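Local coordinates for tyrosine specific protein phosphatase (Trypanosoma cruzi, PDB 4AZ1), which probably removes phosphate from phosphotyrosine residues of proteins, acting as a protein tyrosine phosphatase, at residues I117-L122 against V189-W194; C93-V98 against V128-Y133; P195-P200 against V271-Q276; L167-R172 against E207-N212. All coordinates share one frame; numbering follows the deposited sequence.

Contact 1 of 4, residues I117-L122 against V189-W194. With FMT (formic acid), chain G.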
loop_
_atom_site.group_PDB
_atom_site.type_symbol
_atom_site.label_atom_id
_atom_site.label_comp_id
_atom_site.label_asym_id
_atom_site.label_seq_id
_atom_site.Cartn_x
_atom_site.Cartn_y
_atom_site.Cartn_z
ATOM N N ILE A 117 -15.499 8.971 3.275
ATOM C CA ILE A 117 -16.134 8.729 4.555
ATOM C C ILE A 117 -15.847 7.306 4.981
ATOM O O ILE A 117 -16.088 6.365 4.220
ATOM C CB ILE A 117 -17.643 8.929 4.485
ATOM C CG1 ILE A 117 -17.948 10.383 4.134
ATOM C CG2 ILE A 117 -18.301 8.550 5.824
ATOM C CD1 ILE A 117 -19.418 10.686 4.114
ATOM N N MET A 118 -15.298 7.168 6.189
ATOM C CA MET A 118 -14.928 5.880 6.740
ATOM C C MET A 118 -15.828 5.625 7.946
ATOM O O MET A 118 -15.814 6.399 8.911
ATOM C CB MET A 118 -13.443 5.902 7.164
ATOM C CG MET A 118 -12.998 4.617 7.836
ATOM S SD MET A 118 -11.259 4.729 8.298
ATOM C CE MET A 118 -11.112 3.205 9.234
ATOM N N VAL A 119 -16.622 4.554 7.883
ATOM C CA VAL A 119 -17.598 4.269 8.929
ATOM C C VAL A 119 -17.237 3.019 9.740
ATOM O O VAL A 119 -18.029 2.079 9.871
ATOM C CB VAL A 119 -19.038 4.131 8.328
ATOM C CG1 VAL A 119 -20.061 4.140 9.422
ATOM C CG2 VAL A 119 -19.328 5.301 7.411
ATOM N N THR A 120 -16.028 3.006 10.278
ATOM C CA THR A 120 -15.579 1.911 11.120
ATOM C C THR A 120 -14.363 2.395 11.895
ATOM O O THR A 120 -13.714 3.363 11.486
ATOM C CB THR A 120 -15.181 0.658 10.261
ATOM O OG1 THR A 120 -14.786 -0.416 11.119
ATOM C CG2 THR A 120 -14.017 0.989 9.310
ATOM N N LYS A 121 -14.059 1.736 13.012
ATOM C CA LYS A 121 -12.707 1.811 13.569
ATOM C C LYS A 121 -11.794 0.850 12.827
ATOM O O LYS A 121 -12.265 -0.062 12.123
ATOM C CB LYS A 121 -12.686 1.462 15.059
ATOM C CG LYS A 121 -13.512 2.409 15.917
ATOM C CD LYS A 121 -13.240 2.150 17.374
ATOM C CE LYS A 121 -14.479 1.654 18.061
ATOM N NZ LYS A 121 -14.334 1.864 19.525
ATOM N N LEU A 122 -10.490 1.049 13.008
ATOM C CA LEU A 122 -9.470 0.164 12.455
ATOM C C LEU A 122 -9.649 -1.247 13.005
ATOM O O LEU A 122 -9.472 -2.230 12.274
ATOM C CB LEU A 122 -8.064 0.685 12.840
ATOM C CG LEU A 122 -7.684 2.028 12.199
ATOM C CD1 LEU A 122 -6.390 2.610 12.853
ATOM C CD2 LEU A 122 -7.499 1.853 10.691
ATOM N N VAL A 189 -13.378 11.732 6.544
ATOM C CA VAL A 189 -14.179 11.855 7.757
ATOM C C VAL A 189 -14.349 10.436 8.308
ATOM O O VAL A 189 -14.883 9.566 7.626
ATOM C CB VAL A 189 -15.562 12.470 7.448
ATOM C CG1 VAL A 189 -16.351 12.714 8.741
ATOM C CG2 VAL A 189 -15.402 13.793 6.693
ATOM N N GLN A 190 -13.868 10.189 9.520
ATOM C CA GLN A 190 -14.014 8.865 10.111
ATOM C C GLN A 190 -15.018 8.914 11.258
ATOM O O GLN A 190 -14.897 9.731 12.176
ATOM C CB GLN A 190 -12.662 8.319 10.610
ATOM C CG GLN A 190 -12.735 6.887 11.183
ATOM C CD GLN A 190 -11.421 6.440 11.804
ATOM O OE1 GLN A 190 -10.498 7.246 11.966
ATOM N NE2 GLN A 190 -11.325 5.145 12.148
ATOM N N TYR A 191 -16.001 8.023 11.207
ATOM C CA TYR A 191 -17.001 7.922 12.257
ATOM C C TYR A 191 -16.779 6.605 12.997
ATOM O O TYR A 191 -16.903 5.514 12.410
ATOM C CB TYR A 191 -18.399 7.983 11.629
ATOM C CG TYR A 191 -19.535 7.696 12.580
ATOM C CD1 TYR A 191 -19.526 8.198 13.865
ATOM C CD2 TYR A 191 -20.629 6.920 12.179
ATOM C CE1 TYR A 191 -20.558 7.930 14.745
ATOM C CE2 TYR A 191 -21.676 6.663 13.042
ATOM C CZ TYR A 191 -21.635 7.170 14.327
ATOM O OH TYR A 191 -22.669 6.924 15.208
ATOM N N THR A 192 -16.449 6.712 14.285
ATOM C CA THR A 192 -16.056 5.553 15.093
ATOM C C THR A 192 -17.083 5.213 16.172
ATOM O O THR A 192 -16.785 4.449 17.096
ATOM C CB THR A 192 -14.701 5.799 15.814
ATOM O OG1 THR A 192 -14.817 6.952 16.654
ATOM C CG2 THR A 192 -13.578 6.006 14.828
ATOM N N GLY A 193 -18.286 5.773 16.066
ATOM C CA GLY A 193 -19.290 5.562 17.098
ATOM C C GLY A 193 -20.381 4.576 16.694
ATOM O O GLY A 193 -21.427 4.498 17.342
ATOM N N TRP A 194 -20.143 3.822 15.622
ATOM C CA TRP A 194 -21.095 2.815 15.177
ATOM C C TRP A 194 -20.359 1.494 14.880
ATOM O O TRP A 194 -19.852 1.284 13.775
ATOM C CB TRP A 194 -21.837 3.328 13.939
ATOM C CG TRP A 194 -22.831 2.353 13.393
ATOM C CD1 TRP A 194 -23.301 1.230 14.011
ATOM C CD2 TRP A 194 -23.484 2.411 12.117
ATOM N NE1 TRP A 194 -24.209 0.596 13.210
ATOM C CE2 TRP A 194 -24.337 1.292 12.038
ATOM C CE3 TRP A 194 -23.432 3.300 11.039
ATOM C CZ2 TRP A 194 -25.130 1.035 10.924
ATOM C CZ3 TRP A 194 -24.221 3.041 9.928
ATOM C CH2 TRP A 194 -25.059 1.921 9.884
HETATM C C FMT G . -9.679 4.136 15.137
HETATM O O1 FMT G . -9.984 3.761 14.005
HETATM O O2 FMT G . -10.129 3.630 16.169
HETATM O O HOH W 1 -15.369 5.120 20.193
#

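Contact 2 of 4, residues C93-V98 against V128-Y133. With FMT (formic acid), chain H.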
loop_
_atom_site.group_PDB
_atom_site.type_symbol
_atom_site.label_atom_id
_atom_site.label_comp_id
_atom_site.label_asym_id
_atom_site.label_seq_id
_atom_site.Cartn_x
_atom_site.Cartn_y
_atom_site.Cartn_z
ATOM N N CYS A 93 -16.860 0.905 -1.240
ATOM C CA CYS A 93 -15.730 -0.006 -1.388
ATOM C C CYS A 93 -15.279 -0.530 -0.054
ATOM O O CYS A 93 -15.726 -0.046 0.987
ATOM C CB CYS A 93 -14.568 0.689 -2.111
ATOM S SG CYS A 93 -13.945 2.139 -1.228
ATOM N N GLN A 94 -14.419 -1.541 -0.081
ATOM C CA GLN A 94 -13.893 -2.123 1.156
ATOM C C GLN A 94 -12.835 -1.179 1.712
ATOM O O GLN A 94 -12.403 -0.230 1.025
ATOM C CB GLN A 94 -13.229 -3.477 0.854
ATOM C CG GLN A 94 -11.987 -3.308 -0.030
ATOM C CD GLN A 94 -11.212 -4.599 -0.271
ATOM O OE1 GLN A 94 -11.665 -5.698 0.065
ATOM N NE2 GLN A 94 -10.035 -4.464 -0.865
ATOM N N ALA A 95 -12.437 -1.406 2.958
ATOM C CA ALA A 95 -11.231 -0.772 3.493
ATOM C C ALA A 95 -10.066 -1.486 2.798
ATOM O O ALA A 95 -9.924 -2.712 2.921
ATOM C CB ALA A 95 -11.154 -0.959 5.032
ATOM N N PRO A 96 -9.243 -0.736 2.049
ATOM C CA PRO A 96 -8.129 -1.378 1.316
ATOM C C PRO A 96 -7.160 -2.092 2.259
ATOM O O PRO A 96 -6.913 -1.604 3.373
ATOM C CB PRO A 96 -7.416 -0.192 0.637
ATOM C CG PRO A 96 -7.766 1.022 1.525
ATOM C CD PRO A 96 -9.204 0.740 1.962
ATOM N N VAL A 97 -6.653 -3.246 1.837
ATOM C CA VAL A 97 -5.631 -3.938 2.608
ATOM C C VAL A 97 -4.301 -3.237 2.348
ATOM O O VAL A 97 -4.201 -2.423 1.427
ATOM C CB VAL A 97 -5.552 -5.434 2.251
ATOM C CG1 VAL A 97 -6.919 -6.096 2.437
ATOM C CG2 VAL A 97 -5.064 -5.624 0.819
ATOM N N VAL A 98 -3.299 -3.520 3.175
ATOM C CA VAL A 98 -2.011 -2.827 3.080
ATOM C C VAL A 98 -1.469 -2.802 1.649
ATOM O O VAL A 98 -1.136 -1.739 1.126
ATOM C CB VAL A 98 -0.981 -3.413 4.073
ATOM C CG1 VAL A 98 0.440 -2.911 3.771
ATOM C CG2 VAL A 98 -1.386 -3.035 5.498
ATOM N N VAL A 128 -9.569 -7.034 13.253
ATOM C CA VAL A 128 -9.189 -5.962 12.326
ATOM C C VAL A 128 -10.321 -5.656 11.355
ATOM O O VAL A 128 -10.857 -6.557 10.714
ATOM C CB VAL A 128 -7.937 -6.320 11.486
ATOM C CG1 VAL A 128 -7.490 -5.093 10.697
ATOM C CG2 VAL A 128 -6.784 -6.821 12.374
ATOM N N LYS A 129 -10.673 -4.382 11.225
ATOM C CA LYS A 129 -11.667 -3.959 10.242
ATOM C C LYS A 129 -11.024 -3.191 9.087
ATOM O O LYS A 129 -11.489 -3.258 7.953
ATOM C CB LYS A 129 -12.711 -3.059 10.916
ATOM C CG LYS A 129 -13.541 -3.765 11.965
ATOM C CD LYS A 129 -14.490 -4.751 11.294
ATOM C CE LYS A 129 -15.377 -5.456 12.303
ATOM N NZ LYS A 129 -16.295 -6.403 11.563
ATOM N N ALA A 130 -9.967 -2.439 9.383
ATOM C CA ALA A 130 -9.348 -1.588 8.368
ATOM C C ALA A 130 -7.870 -1.341 8.643
ATOM O O ALA A 130 -7.375 -1.604 9.745
ATOM C CB ALA A 130 -10.088 -0.252 8.263
ATOM N N ASP A 131 -7.185 -0.803 7.638
ATOM C CA ASP A 131 -5.770 -0.479 7.755
ATOM C C ASP A 131 -5.564 1.008 7.516
ATOM O O ASP A 131 -6.134 1.579 6.581
ATOM C CB ASP A 131 -4.945 -1.298 6.755
ATOM C CG ASP A 131 -4.843 -2.771 7.151
ATOM O OD1 ASP A 131 -3.980 -3.101 7.995
ATOM O OD2 ASP A 131 -5.623 -3.594 6.617
ATOM N N ARG A 132 -4.760 1.631 8.370
ATOM C CA ARG A 132 -4.511 3.070 8.275
ATOM C C ARG A 132 -3.888 3.502 6.941
ATOM O O ARG A 132 -2.902 2.910 6.461
ATOM C CB ARG A 132 -3.616 3.531 9.433
ATOM C CG ARG A 132 -3.361 5.041 9.435
ATOM C CD ARG A 132 -2.661 5.473 10.721
ATOM N NE ARG A 132 -1.488 4.648 10.969
ATOM C CZ ARG A 132 -0.304 4.838 10.382
ATOM N NH1 ARG A 132 -0.135 5.836 9.518
ATOM N NH2 ARG A 132 0.717 4.036 10.665
ATOM N N TYR A 133 -4.459 4.540 6.341
ATOM C CA TYR A 133 -3.874 5.107 5.133
ATOM C C TYR A 133 -3.621 6.613 5.255
ATOM O O TYR A 133 -3.329 7.283 4.262
ATOM C CB TYR A 133 -4.739 4.776 3.915
ATOM C CG TYR A 133 -6.203 5.116 4.104
ATOM C CD1 TYR A 133 -6.677 6.392 3.843
ATOM C CD2 TYR A 133 -7.111 4.150 4.522
ATOM C CE1 TYR A 133 -8.021 6.712 3.997
ATOM C CE2 TYR A 133 -8.472 4.461 4.686
ATOM C CZ TYR A 133 -8.909 5.743 4.423
ATOM O OH TYR A 133 -10.239 6.064 4.572
HETATM C C FMT H . -10.153 -0.875 -1.622
HETATM O O1 FMT H . -10.138 -1.891 -2.333
HETATM O O2 FMT H . -11.105 -0.087 -1.510
HETATM O O HOH W 2 -8.012 0.107 5.040
HETATM O O HOH W 3 -4.003 -5.534 5.128
#

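Contact 3 of 4, residues P195-P200 against V271-Q276. With EDO (1,2-ethanediol), chain C.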
loop_
_atom_site.group_PDB
_atom_site.type_symbol
_atom_site.label_atom_id
_atom_site.label_comp_id
_atom_site.label_asym_id
_atom_site.label_seq_id
_atom_site.Cartn_x
_atom_site.Cartn_y
_atom_site.Cartn_z
ATOM N N PRO A 195 -20.301 0.593 15.871
ATOM C CA PRO A 195 -19.534 -0.641 15.653
ATOM C C PRO A 195 -20.303 -1.629 14.765
ATOM O O PRO A 195 -21.545 -1.638 14.782
ATOM C CB PRO A 195 -19.389 -1.214 17.071
ATOM C CG PRO A 195 -20.678 -0.774 17.765
ATOM C CD PRO A 195 -21.018 0.598 17.163
ATOM N N ASP A 196 -19.584 -2.436 13.988
ATOM C CA ASP A 196 -20.227 -3.520 13.244
ATOM C C ASP A 196 -21.064 -4.375 14.201
ATOM O O ASP A 196 -20.693 -4.538 15.362
ATOM C CB ASP A 196 -19.178 -4.395 12.561
ATOM C CG ASP A 196 -19.768 -5.252 11.467
ATOM O OD1 ASP A 196 -20.968 -5.058 11.127
ATOM O OD2 ASP A 196 -19.026 -6.098 10.933
ATOM N N HIS A 197 -22.202 -4.880 13.712
ATOM C CA HIS A 197 -23.169 -5.665 14.516
ATOM C C HIS A 197 -23.946 -4.835 15.535
ATOM O O HIS A 197 -24.717 -5.396 16.309
ATOM C CB HIS A 197 -22.517 -6.858 15.245
ATOM C CG HIS A 197 -21.889 -7.867 14.331
ATOM N ND1 HIS A 197 -20.548 -7.838 13.999
ATOM C CD2 HIS A 197 -22.407 -8.942 13.696
ATOM C CE1 HIS A 197 -20.273 -8.848 13.195
ATOM N NE2 HIS A 197 -21.383 -9.534 12.992
ATOM N N GLY A 198 -23.735 -3.520 15.556
ATOM C CA GLY A 198 -24.495 -2.652 16.448
ATOM C C GLY A 198 -25.250 -1.584 15.666
ATOM O O GLY A 198 -25.383 -1.686 14.444
ATOM N N ILE A 199 -25.742 -0.561 16.366
ATOM C CA ILE A 199 -26.375 0.603 15.734
ATOM C C ILE A 199 -25.674 1.902 16.186
ATOM O O ILE A 199 -24.928 1.893 17.173
ATOM C CB ILE A 199 -27.866 0.670 16.080
ATOM C CG1 ILE A 199 -28.043 0.836 17.585
ATOM C CG2 ILE A 199 -28.591 -0.595 15.590
ATOM C CD1 ILE A 199 -29.491 1.081 17.998
ATOM N N PRO A 200 -25.885 3.012 15.457
ATOM C CA PRO A 200 -25.192 4.239 15.878
ATOM C C PRO A 200 -25.547 4.663 17.296
ATOM O O PRO A 200 -26.710 4.552 17.717
ATOM C CB PRO A 200 -25.685 5.278 14.872
ATOM C CG PRO A 200 -25.912 4.476 13.620
ATOM C CD PRO A 200 -26.492 3.162 14.118
ATOM N N VAL A 271 -26.104 -3.308 2.305
ATOM C CA VAL A 271 -26.823 -3.481 3.569
ATOM C C VAL A 271 -26.803 -4.963 3.964
ATOM O O VAL A 271 -27.651 -5.763 3.561
ATOM C CB VAL A 271 -28.248 -2.894 3.556
ATOM C CG1 VAL A 271 -28.825 -2.940 4.961
ATOM C CG2 VAL A 271 -28.215 -1.443 3.050
ATOM N N GLN A 272 -25.796 -5.300 4.759
ATOM C CA GLN A 272 -25.406 -6.667 5.035
ATOM C C GLN A 272 -26.210 -7.277 6.187
ATOM O O GLN A 272 -26.455 -8.470 6.197
ATOM C CB GLN A 272 -23.913 -6.646 5.392
ATOM C CG GLN A 272 -23.254 -7.989 5.680
ATOM C CD GLN A 272 -21.757 -7.810 5.968
ATOM O OE1 GLN A 272 -21.308 -6.707 6.305
ATOM N NE2 GLN A 272 -20.990 -8.880 5.820
ATOM N N ARG A 273 -26.610 -6.458 7.158
ATOM C CA ARG A 273 -27.214 -6.978 8.388
ATOM C C ARG A 273 -28.558 -6.339 8.625
ATOM O O ARG A 273 -28.779 -5.195 8.227
ATOM C CB ARG A 273 -26.304 -6.710 9.604
ATOM C CG ARG A 273 -24.876 -7.187 9.399
ATOM C CD ARG A 273 -24.086 -7.225 10.716
ATOM N NE ARG A 273 -22.638 -7.231 10.478
ATOM C CZ ARG A 273 -21.948 -8.301 10.070
ATOM N NH1 ARG A 273 -22.579 -9.450 9.826
ATOM N NH2 ARG A 273 -20.629 -8.226 9.893
ATOM N N MET A 274 -29.443 -7.077 9.288
ATOM C CA MET A 274 -30.815 -6.629 9.493
ATOM C C MET A 274 -30.852 -5.265 10.197
ATOM O O MET A 274 -31.595 -4.359 9.797
ATOM C CB MET A 274 -31.599 -7.687 10.282
ATOM C CG MET A 274 -33.082 -7.372 10.486
ATOM S SD MET A 274 -33.361 -6.259 11.895
ATOM C CE MET A 274 -33.259 -7.429 13.258
ATOM N N GLU A 275 -30.041 -5.109 11.238
ATOM C CA GLU A 275 -30.084 -3.873 12.015
ATOM C C GLU A 275 -29.535 -2.712 11.202
ATOM O O GLU A 275 -29.884 -1.565 11.466
ATOM C CB GLU A 275 -29.352 -4.004 13.362
ATOM C CG GLU A 275 -27.858 -4.104 13.242
ATOM C CD GLU A 275 -27.386 -5.511 12.922
ATOM O OE1 GLU A 275 -28.243 -6.414 12.729
ATOM O OE2 GLU A 275 -26.150 -5.705 12.875
ATOM N N GLN A 276 -28.711 -2.998 10.192
ATOM C CA GLN A 276 -28.219 -1.915 9.336
ATOM C C GLN A 276 -29.344 -1.402 8.429
ATOM O O GLN A 276 -29.406 -0.220 8.136
ATOM C CB GLN A 276 -26.995 -2.362 8.513
ATOM C CG GLN A 276 -25.711 -2.513 9.366
ATOM C CD GLN A 276 -24.679 -3.402 8.688
ATOM O OE1 GLN A 276 -24.931 -3.921 7.595
ATOM N NE2 GLN A 276 -23.525 -3.602 9.339
HETATM C C1 EDO C . -29.966 4.964 15.430
HETATM O O1 EDO C . -29.771 4.813 16.843
HETATM C C2 EDO C . -29.903 6.448 15.108
HETATM O O2 EDO C . -30.002 6.629 13.695
HETATM O O HOH W 4 -21.212 -4.993 8.270
HETATM O O HOH W 5 -24.373 -3.423 12.514
#

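Contact 4 of 4, residues L167-R172 against E207-N212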
loop_
_atom_site.group_PDB
_atom_site.type_symbol
_atom_site.label_atom_id
_atom_site.label_comp_id
_atom_site.label_asym_id
_atom_site.label_seq_id
_atom_site.Cartn_x
_atom_site.Cartn_y
_atom_site.Cartn_z
ATOM N N LEU A 167 -19.777 13.385 18.852
ATOM C CA LEU A 167 -20.213 12.734 17.622
ATOM C C LEU A 167 -19.363 11.505 17.267
ATOM O O LEU A 167 -19.770 10.692 16.431
ATOM C CB LEU A 167 -20.211 13.731 16.462
ATOM C CG LEU A 167 -21.109 14.954 16.650
ATOM C CD1 LEU A 167 -21.118 15.854 15.415
ATOM C CD2 LEU A 167 -22.509 14.506 16.984
ATOM N N LYS A 168 -18.203 11.369 17.913
ATOM C CA LYS A 168 -17.224 10.329 17.573
ATOM C C LYS A 168 -16.828 10.446 16.115
ATOM O O LYS A 168 -16.768 9.452 15.394
ATOM C CB LYS A 168 -17.773 8.917 17.824
ATOM C CG LYS A 168 -18.254 8.664 19.255
ATOM C CD LYS A 168 -17.108 8.756 20.245
ATOM C CE LYS A 168 -17.444 7.965 21.497
ATOM N NZ LYS A 168 -18.112 6.681 21.131
ATOM N N ILE A 169 -16.575 11.669 15.673
ATOM C CA ILE A 169 -16.181 11.889 14.297
ATOM C C ILE A 169 -14.819 12.556 14.293
ATOM O O ILE A 169 -14.559 13.455 15.103
ATOM C CB ILE A 169 -17.230 12.761 13.552
ATOM C CG1 ILE A 169 -18.466 11.912 13.188
ATOM C CG2 ILE A 169 -16.627 13.393 12.301
ATOM C CD1 ILE A 169 -19.646 12.739 12.655
ATOM N N THR A 170 -13.939 12.098 13.403
ATOM C CA THR A 170 -12.653 12.772 13.206
ATOM C C THR A 170 -12.583 13.242 11.772
ATOM O O THR A 170 -12.901 12.477 10.854
ATOM C CB THR A 170 -11.454 11.842 13.527
ATOM O OG1 THR A 170 -11.448 11.555 14.929
ATOM C CG2 THR A 170 -10.123 12.533 13.186
ATOM N N ARG A 171 -12.199 14.502 11.577
ATOM C CA ARG A 171 -12.043 15.043 10.227
ATOM C C ARG A 171 -10.577 15.305 9.949
ATOM O O ARG A 171 -9.916 16.027 10.702
ATOM C CB ARG A 171 -12.857 16.330 10.055
ATOM C CG ARG A 171 -14.335 16.103 10.264
ATOM C CD ARG A 171 -15.225 17.259 9.795
ATOM N NE ARG A 171 -16.608 16.776 9.769
ATOM C CZ ARG A 171 -17.479 16.925 10.767
ATOM N NH1 ARG A 171 -17.136 17.590 11.871
ATOM N NH2 ARG A 171 -18.701 16.420 10.650
ATOM N N ARG A 172 -10.081 14.710 8.868
ATOM C CA ARG A 172 -8.682 14.841 8.484
ATOM C C ARG A 172 -8.620 15.534 7.131
ATOM O O ARG A 172 -9.244 15.088 6.165
ATOM C CB ARG A 172 -8.018 13.457 8.415
ATOM C CG ARG A 172 -8.102 12.663 9.729
ATOM C CD ARG A 172 -7.362 11.331 9.657
ATOM N NE ARG A 172 -7.325 10.681 10.965
ATOM C CZ ARG A 172 -8.183 9.746 11.380
ATOM N NH1 ARG A 172 -9.161 9.322 10.590
ATOM N NH2 ARG A 172 -8.056 9.232 12.596
ATOM N N GLU A 207 -26.400 12.191 10.721
ATOM C CA GLU A 207 -26.812 13.471 10.126
ATOM C C GLU A 207 -25.614 14.375 9.789
ATOM O O GLU A 207 -25.600 15.052 8.755
ATOM C CB GLU A 207 -27.787 14.203 11.047
ATOM C CG GLU A 207 -29.239 13.688 10.991
ATOM C CD GLU A 207 -29.990 14.094 9.713
ATOM O OE1 GLU A 207 -29.371 14.709 8.814
ATOM O OE2 GLU A 207 -31.205 13.796 9.609
ATOM N N ALA A 208 -24.603 14.366 10.657
ATOM C CA ALA A 208 -23.418 15.186 10.455
ATOM C C ALA A 208 -22.646 14.676 9.234
ATOM O O ALA A 208 -22.184 15.460 8.401
ATOM C CB ALA A 208 -22.541 15.155 11.693
ATOM N N LEU A 209 -22.520 13.360 9.129
ATOM C CA LEU A 209 -21.904 12.753 7.951
ATOM C C LEU A 209 -22.631 13.157 6.666
ATOM O O LEU A 209 -21.992 13.509 5.668
ATOM C CB LEU A 209 -21.878 11.231 8.070
ATOM C CG LEU A 209 -20.925 10.580 9.070
ATOM C CD1 LEU A 209 -20.951 9.082 8.863
ATOM C CD2 LEU A 209 -19.501 11.107 8.900
ATOM N N LEU A 210 -23.963 13.117 6.695
ATOM C CA LEU A 210 -24.744 13.445 5.506
ATOM C C LEU A 210 -24.609 14.924 5.153
ATOM O O LEU A 210 -24.678 15.297 3.978
ATOM C CB LEU A 210 -26.209 13.042 5.687
ATOM C CG LEU A 210 -26.398 11.534 5.896
ATOM C CD1 LEU A 210 -27.843 11.223 6.205
ATOM C CD2 LEU A 210 -25.954 10.779 4.657
ATOM N N THR A 211 -24.417 15.760 6.169
ATOM C CA THR A 211 -24.157 17.179 5.938
ATOM C C THR A 211 -22.857 17.340 5.157
ATOM O O THR A 211 -22.800 18.112 4.200
ATOM C CB THR A 211 -24.117 17.970 7.251
ATOM O OG1 THR A 211 -25.448 18.070 7.775
ATOM C CG2 THR A 211 -23.560 19.373 7.029
ATOM N N ASN A 212 -21.825 16.591 5.544
ATOM C CA ASN A 212 -20.591 16.581 4.769
ATOM C C ASN A 212 -20.838 16.195 3.322
ATOM O O ASN A 212 -20.367 16.878 2.420
ATOM C CB ASN A 212 -19.550 15.637 5.377
ATOM C CG ASN A 212 -18.958 16.178 6.650
ATOM O OD1 ASN A 212 -18.759 15.443 7.612
ATOM N ND2 ASN A 212 -18.701 17.480 6.675
#

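Contact 1 of 4, residues I117-L122 against V189-W194
Met118 and Gln190 lie side by side where strands 115-118 and 184-191 run parallel, and the backbone of Met118 carries the pairing, bonding to the residues before and after Gln190. Met118 N donates to Val189 O at 2.8 Å, and Met118 O receives Tyr191 N in a bond almost as straight. Beyond the last bridge regular pairing stops, and the Gln190 side chain takes over. With CG anti to its backbone N (chi1 -177°) and the chain extended, its NE2 donates to Thr120 O at 3.1 Å, in the amide plane and on a carbonyl lone pair. NE2 also meets O1 of a formic acid molecule, probably from the crystallisation liquor, at 2.7 Å; the same O1 accepts Leu122 N. Gln190 OE1 is taken by Arg172 NH1. Thr120 OG1 donates to Lys121 O and is also hydrogen-bonded to Glu124 OE2. Val119 CG1 packs 3.8 Å from Trp194 CE3; Trp194 NE1 is bonded to Gly198 O. Ile117 and Val189 share one sheet face, which helix 203-215 covers, with helix 232-247 adding Leu236 against Ile117 and Val119.

Contact 2 of 4, residues C93-V98 against V128-Y133
Asp131 OD2 is gripped by two groups: a water, 2.9 Å away, that also accepts Val98 N, and Arg50 NH2 in a salt bridge. In this phosphatase fold residues 128-133 come off the hairpin 123-128, which probably corresponds to the E-loop of relatives, and residues 93-98 link strand 90-93 to helix 101-110; the two segments meet without a direct hydrogen bond. A second water does similar work, donating to Pro96 O at 2.6 Å and accepting Asp131 N. The Asp131 and Val98 side chains cross at about a right angle, Asp131 OD1 lying 3.6 Å from Val98 CG2. Val98 also packs on Leu52 of the second subunit. Gln94 NE2 donates to a formic acid, probably from the crystallisation liquor. Tyr133 brings its ring obliquely toward Pro96, and its OH is hydrogen-bonded to His225 NE2 and Gln188 NE2. The apolar join is tight at one point: the methyls Ala95 CB and Ala130 CB are 3.5 Å apart, closer than carbons usually pack.

Contact 3 of 4, residues P195-P200 against V271-Q276
Asp196 and Arg273 form a two-pronged salt bridge between the WPD loop and the Q-loop, elements named for their sequences in this family. The guanidinium comes side-on: Arg273 NE reaches Asp196 OD1 at 2.8 Å and Arg273 NH2 reaches Asp196 OD2 at 2.9 Å. Both oxygens are met on the syn side, though the two flat groups are turned 38° against each other. His197 lies nearly flat on the same guanidinium, centres 3.6 Å apart and planes at 20°, with its NE2 over the middle; Gln272 CD stands above the opposite face, toward the rim. This is the compact part, although the imidazole itself is exposed. A water borders the salt bridge, donating to Asp196 OD1 and Gln272 OE1 while accepting Gln276 NE2. Away from it the join is looser and wet: Ile199 CG2 approaches Glu275 CB only to 4.1 Å, and another water donates to both Gly198 O and Glu275 OE2. Asp196 OD2 also has Lys129 as a partner. In relatives the WPD aspartate is the general acid; here Arg273 and Lys129 together probably help set the position of Asp196 in this conformation of the loop.

Contact 4 of 4, residues L167-R172 against E207-N212
Arg171 turns CG anti to its carbonyl carbon (chi1 -61°) and then runs extended as far as NE, while Asn212 places its CG in the same way (chi1 -72°). The two side chains, one from the strand and one from the helix, reach toward each other tip to tip. One oxygen takes two N-H groups: Asn212 OD1 accepts Arg171 NH2 at 3.2 Å and, weakly, Arg171 NE at 3.3 Å. It lies at the edge of the guanidinium, close to its plane, and the amide is turned steeply, 72° between the two planes. Ile169, two residues earlier on the same strand, covers one face of the guanidinium, with its CG2 over the centre. Arg171 NH1 has a long, weak ion pair with Glu164.

One turn earlier in the helix the contact becomes apolar and centres on a methyl. Ala208 CB is touched by Ile169 CD1 at 3.9 Å and by Leu167 CD1 at 4.0 Å, and Ile169 CD1 also reaches Leu209 CD2 at 4.1 Å. Lys168 and Ile169 both face Glu164, a G1 beta bulge at the start of the strand. Leu167 O is hydrogen-bonded to Ser205 OG. Overall this is helix-on-sheet packing: the axes of 169-172 and 207-212 run roughly parallel, 11.0 Å apart. Strand 184-191 adds Val189 against Ile169, Leu209 and Asn212, and helix 232-247 packs on Leu209 and Leu210.

Overall arrangement
Contact 1 is the hub. It joins contact 4, centres about 9 Å apart, through neighbouring strands of one sheet, with Gln190 N bonded to Thr170 O. It meets contact 2, about 12 Å away between centres, where Leu122 O lies 2.7 Å from Lys129 N. The chain passes directly from contact 1 into contact 3 at Trp194, whose ring packs on Ile199, Pro200 and Gln276. Contacts 2 and 3, with centres about 18 Å apart, still touch through the salt bridge from Lys129 NZ to Asp196 OD2. In this family the WPD, E- and Q-loops border the phosphate-binding P-loop, which follows strand 222-225; contacts 1, 2 and 3 therefore probably frame the active site. Contact 4 touches neither contact 2 nor contact 3.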